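Local structure of fructose-bisphosphate aldolase (Thermus caldophilus, 2FJK) at residues L2-E7 and G126-A131; K11-G16 and R196-V201. The protein is a fructose-bisphosphate aldolase of the class II family, a TIM-barrel enzyme found here as an assembly of four chains. All blocks are in the same frame, centred on the assembly; numbering follows the deposited sequence.

In the fold
Both contacts tie the N-terminal elements of the TIM barrel to parts of the chain well over a hundred residues further on, and both use helix 6-14: contact 1 at its N-terminal end, contact 2 at its C-terminal end. Their centres lie about 17 Å apart. Both are partly buried; the centre of contact 1 (2-7 with 126-131) is only slightly nearer that of the chain, about 14 Å against 18 Å. Contact 1 joins a strand-to-helix turn to strand 128-133, mostly by van der Waals packing of two threonines. Contact 2 (11-16 with 196-201) relies on one long arginine that reaches carbonyls at the C-terminal end of helix 191-200, a case of charged hydrogen bonding to the backbone.

Contact 1 (L2-E7 and G126-A131); sequences LVTGLE and GVTVEA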
loop_
_atom_site.group_PDB
_atom_site.type_symbol
_atom_site.label_atom_id
_atom_site.label_comp_id
_atom_site.label_asym_id
_atom_site.label_seq_id
_atom_site.Cartn_x
_atom_site.Cartn_y
_atom_site.Cartn_z
ATOM N N LEU A 2 1.978 11.204 -7.053
ATOM C CA LEU A 2 2.976 11.676 -6.120
ATOM C C LEU A 2 4.187 12.259 -6.840
ATOM O O LEU A 2 4.795 11.607 -7.686
ATOM C CB LEU A 2 3.383 10.522 -5.196
ATOM C CG LEU A 2 4.279 10.841 -3.997
ATOM C CD1 LEU A 2 3.619 11.892 -3.114
ATOM C CD2 LEU A 2 4.544 9.569 -3.211
ATOM N N VAL A 3 4.512 13.505 -6.509
ATOM C CA VAL A 3 5.657 14.212 -7.091
ATOM C C VAL A 3 6.480 14.900 -5.981
ATOM O O VAL A 3 6.010 15.031 -4.853
ATOM C CB VAL A 3 5.187 15.280 -8.096
ATOM C CG1 VAL A 3 4.527 14.613 -9.300
ATOM C CG2 VAL A 3 4.216 16.226 -7.416
ATOM N N THR A 4 7.702 15.331 -6.297
ATOM C CA THR A 4 8.541 15.989 -5.297
ATOM C C THR A 4 8.216 17.474 -5.196
ATOM O O THR A 4 8.557 18.139 -4.209
ATOM C CB THR A 4 10.047 15.831 -5.605
ATOM O OG1 THR A 4 10.366 16.499 -6.829
ATOM C CG2 THR A 4 10.410 14.363 -5.710
ATOM N N GLY A 5 7.558 18.003 -6.215
ATOM C CA GLY A 5 7.195 19.402 -6.166
ATOM C C GLY A 5 8.148 20.353 -6.862
ATOM O O GLY A 5 7.709 21.375 -7.383
ATOM N N LEU A 6 9.441 20.037 -6.871
ATOM C CA LEU A 6 10.417 20.904 -7.527
ATOM C C LEU A 6 9.916 21.206 -8.931
ATOM O O LEU A 6 9.934 22.358 -9.368
ATOM C CB LEU A 6 11.792 20.232 -7.583
ATOM C CG LEU A 6 12.904 20.929 -8.383
ATOM C CD1 LEU A 6 13.058 22.385 -7.949
ATOM C CD2 LEU A 6 14.211 20.166 -8.196
ATOM N N GLU A 7 9.445 20.171 -9.624
ATOM C CA GLU A 7 8.921 20.337 -10.974
ATOM C C GLU A 7 7.623 21.135 -10.904
ATOM O O GLU A 7 7.337 21.955 -11.777
ATOM C CB GLU A 7 8.676 18.974 -11.626
ATOM C CG GLU A 7 9.924 18.094 -11.743
ATOM C CD GLU A 7 11.051 18.740 -12.541
ATOM O OE1 GLU A 7 11.644 19.727 -12.058
ATOM O OE2 GLU A 7 11.347 18.257 -13.656
ATOM N N GLY A 126 16.122 10.645 -3.401
ATOM C CA GLY A 126 15.226 11.312 -4.337
ATOM C C GLY A 126 14.160 12.246 -3.779
ATOM O O GLY A 126 13.107 12.436 -4.389
ATOM N N VAL A 127 14.426 12.833 -2.622
ATOM C CA VAL A 127 13.489 13.762 -2.002
ATOM C C VAL A 127 14.044 15.183 -2.085
ATOM O O VAL A 127 15.252 15.382 -1.946
ATOM C CB VAL A 127 13.257 13.392 -0.515
ATOM C CG1 VAL A 127 12.464 14.486 0.185
ATOM C CG2 VAL A 127 12.508 12.067 -0.429
ATOM N N THR A 128 13.180 16.168 -2.314
ATOM C CA THR A 128 13.632 17.556 -2.383
ATOM C C THR A 128 13.654 18.225 -1.008
ATOM O O THR A 128 13.028 17.758 -0.052
ATOM C CB THR A 128 12.766 18.408 -3.330
ATOM O OG1 THR A 128 11.389 18.294 -2.960
ATOM C CG2 THR A 128 12.966 17.961 -4.774
ATOM N N VAL A 129 14.370 19.334 -0.919
ATOM C CA VAL A 129 14.514 20.034 0.349
ATOM C C VAL A 129 14.232 21.522 0.285
ATOM O O VAL A 129 14.711 22.222 -0.610
ATOM C CB VAL A 129 15.939 19.856 0.902
ATOM C CG1 VAL A 129 16.146 20.718 2.137
ATOM C CG2 VAL A 129 16.175 18.403 1.234
ATOM N N GLU A 130 13.438 21.994 1.237
ATOM C CA GLU A 130 13.139 23.411 1.333
ATOM C C GLU A 130 13.919 23.899 2.549
ATOM O O GLU A 130 14.054 23.175 3.537
ATOM C CB GLU A 130 11.647 23.660 1.570
ATOM C CG GLU A 130 11.302 25.143 1.556
ATOM C CD GLU A 130 9.857 25.432 1.912
ATOM O OE1 GLU A 130 8.953 24.819 1.310
ATOM O OE2 GLU A 130 9.628 26.287 2.792
ATOM N N ALA A 131 14.444 25.110 2.477
ATOM C CA ALA A 131 15.186 25.663 3.600
ATOM C C ALA A 131 14.788 27.116 3.764
ATOM O O ALA A 131 14.357 27.757 2.806
ATOM C CB ALA A 131 16.678 25.550 3.344
#
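At the end of the TIM barrel where strand 128-133 begins, its N-terminal end, the turn that leads from strand 2-3 into helix 6-14 packs against that strand, and Thr-4 meets Thr-128. Their side chains cross at about a right angle, and the methyl CG2 of Thr-128 lies 3.6 Å from OG1 and 3.7 Å from CB of Thr-4. Thr-128 CG2 also reaches Leu-6 CB at 3.8 Å, in the first turn of the helix. Thr-4 places its own methyl beside its backbone N (OG1 chi1 64°), where CG2 touches the carbonyl O of Gly-126. Both branches of Thr-4 therefore pack. Gly-126 has positive phi and closes helix 108-124 with a Schellman motif, a conformation that favours glycine.

Threonine suits position 128 because its two branches divide the work: CG2 packs while OG1 is hydrogen-bonded to Tyr-169 OH. The same tyrosine hydroxyl bonds Thr-4 O, a carbonyl for which Ser-98 OG is a further partner. Tyr-169 OH therefore bridges the two segments, at a point where Thr-128 OG1 and Thr-4 O stand 3.1 Å apart.

Contact 2 (K11-G16 and R196-V201); sequences KARAEG and RIAKLV
Arg-13, on the last turn of helix 6-14, reaches across to the C-terminal end of helix 191-200 in the TIM barrel and binds the backbone carbonyls found there. The backbones stay well apart, with 10.1 Å between the CA atoms of Arg-13 and Ala-198, so a long side chain is needed. CG stands anti to the backbone N (chi1 177°) and the chain runs fully extended, which carries the guanidinium edge-on to its acceptors. Arg-13 NH1 gives a 2.7 Å bond to Val-201 O, somewhat bent (150° at the hydrogen) but in the carbonyl plane on a lone pair; it also has a weak bond to Ala-203 O. Arg-13 NH2 binds Ala-198 O at 2.8 Å and 142°; this oxygen lies in the guanidinium plane, although the donor stands above the carbonyl plane. A weak 3.2 Å bond from Arg-13 NH2 makes Val-201 O a shared acceptor. The positive charge would probably be favoured at this helix end, where carbonyls concentrate negative potential.

Close packing centres on the arginine, which lies on Ala-248 of strand 247-252 and Leu-205 of strand 205-207, and on buried Val-201. The flanks are exposed: Lys-199 starts away from helix 6-14, and the turn at Glu-15 and Gly-16 ends that helix with a Schellman motif. The short side chain of Ala-198 probably allows the guanidinium to come this close, with Ala-198 CB 3.5 Å from Arg-13 NH2.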
loop_
_atom_site.group_PDB
_atom_site.type_symbol
_atom_site.label_atom_id
_atom_site.label_comp_id
_atom_site.label_asym_id
_atom_site.label_seq_id
_atom_site.Cartn_x
_atom_site.Cartn_y
_atom_site.Cartn_z
ATOM N N LYS A 11 7.817 25.090 -12.550
ATOM C CA LYS A 11 6.859 25.515 -13.562
ATOM C C LYS A 11 5.988 26.639 -13.026
ATOM O O LYS A 11 5.480 27.462 -13.791
ATOM C CB LYS A 11 5.988 24.331 -14.006
ATOM C CG LYS A 11 6.703 23.381 -14.966
ATOM C CD LYS A 11 5.763 22.334 -15.557
ATOM C CE LYS A 11 6.444 21.557 -16.680
ATOM N NZ LYS A 11 7.694 20.879 -16.217
ATOM N N ALA A 12 5.820 26.675 -11.708
ATOM C CA ALA A 12 5.023 27.713 -11.074
ATOM C C ALA A 12 5.689 29.076 -11.266
ATOM O O ALA A 12 5.061 30.029 -11.727
ATOM C CB ALA A 12 4.856 27.413 -9.585
ATOM N N ARG A 13 6.966 29.168 -10.910
ATOM C CA ARG A 13 7.686 30.427 -11.053
ATOM C C ARG A 13 7.926 30.757 -12.520
ATOM O O ARG A 13 7.749 31.900 -12.944
ATOM C CB ARG A 13 9.022 30.371 -10.316
ATOM C CG ARG A 13 9.858 31.638 -10.483
ATOM C CD ARG A 13 11.077 31.631 -9.583
ATOM N NE ARG A 13 11.907 32.818 -9.771
ATOM C CZ ARG A 13 12.934 33.141 -8.992
ATOM N NH1 ARG A 13 13.256 32.366 -7.967
ATOM N NH2 ARG A 13 13.648 34.232 -9.241
ATOM N N ALA A 14 8.325 29.752 -13.293
ATOM C CA ALA A 14 8.581 29.951 -14.712
ATOM C C ALA A 14 7.362 30.535 -15.423
ATOM O O ALA A 14 7.500 31.214 -16.437
ATOM C CB ALA A 14 8.983 28.637 -15.360
ATOM N N GLU A 15 6.169 30.284 -14.889
ATOM C CA GLU A 15 4.951 30.798 -15.508
ATOM C C GLU A 15 4.249 31.875 -14.682
ATOM O O GLU A 15 3.169 32.344 -15.037
ATOM C CB GLU A 15 3.985 29.647 -15.802
ATOM C CG GLU A 15 2.770 30.049 -16.614
ATOM C CD GLU A 15 3.135 30.736 -17.926
ATOM O OE1 GLU A 15 3.706 31.850 -17.888
ATOM O OE2 GLU A 15 2.849 30.159 -18.997
ATOM N N GLY A 16 4.858 32.266 -13.574
ATOM C CA GLY A 16 4.271 33.311 -12.755
ATOM C C GLY A 16 2.971 32.999 -12.035
ATOM O O GLY A 16 2.049 33.813 -12.028
ATOM N N ARG A 196 14.588 41.574 -5.008
ATOM C CA ARG A 196 16.050 41.440 -5.015
ATOM C C ARG A 196 16.483 39.992 -4.823
ATOM O O ARG A 196 17.374 39.496 -5.510
ATOM C CB ARG A 196 16.684 42.272 -3.897
ATOM C CG ARG A 196 16.568 43.776 -4.045
ATOM C CD ARG A 196 17.351 44.456 -2.928
ATOM N NE ARG A 196 17.278 45.912 -2.973
ATOM C CZ ARG A 196 17.881 46.714 -2.100
ATOM N NH1 ARG A 196 18.602 46.201 -1.110
ATOM N NH2 ARG A 196 17.771 48.031 -2.219
ATOM N N ILE A 197 15.855 39.327 -3.862
ATOM C CA ILE A 197 16.170 37.937 -3.553
ATOM C C ILE A 197 15.895 37.037 -4.757
ATOM O O ILE A 197 16.657 36.110 -5.037
ATOM C CB ILE A 197 15.351 37.470 -2.327
ATOM C CG1 ILE A 197 15.572 38.455 -1.175
ATOM C CG2 ILE A 197 15.787 36.081 -1.889
ATOM C CD1 ILE A 197 14.595 38.324 -0.034
ATOM N N ALA A 198 14.814 37.326 -5.476
ATOM C CA ALA A 198 14.445 36.539 -6.650
ATOM C C ALA A 198 15.477 36.713 -7.752
ATOM O O ALA A 198 15.828 35.755 -8.446
ATOM C CB ALA A 198 13.058 36.953 -7.151
ATOM N N LYS A 199 15.968 37.939 -7.903
ATOM C CA LYS A 199 16.968 38.246 -8.919
ATOM C C LYS A 199 18.274 37.508 -8.672
ATOM O O LYS A 199 19.060 37.290 -9.593
ATOM C CB LYS A 199 17.221 39.752 -8.983
ATOM C CG LYS A 199 15.990 40.575 -9.326
ATOM C CD LYS A 199 16.355 42.020 -9.613
ATOM C CE LYS A 199 15.124 42.843 -9.956
ATOM N NZ LYS A 199 15.466 44.262 -10.240
ATOM N N LEU A 200 18.509 37.119 -7.425
ATOM C CA LEU A 200 19.739 36.420 -7.084
ATOM C C LEU A 200 19.521 34.930 -6.860
ATOM O O LEU A 200 20.453 34.133 -6.969
ATOM C CB LEU A 200 20.365 37.050 -5.834
ATOM C CG LEU A 200 20.581 38.570 -5.878
ATOM C CD1 LEU A 200 21.488 38.991 -4.725
ATOM C CD2 LEU A 200 21.210 38.968 -7.209
ATOM N N VAL A 201 18.286 34.554 -6.549
ATOM C CA VAL A 201 17.964 33.155 -6.310
ATOM C C VAL A 201 16.931 32.675 -7.316
ATOM O O VAL A 201 15.741 32.973 -7.195
ATOM C CB VAL A 201 17.421 32.946 -4.881
ATOM C CG1 VAL A 201 17.199 31.464 -4.619
ATOM C CG2 VAL A 201 18.400 33.525 -3.869
#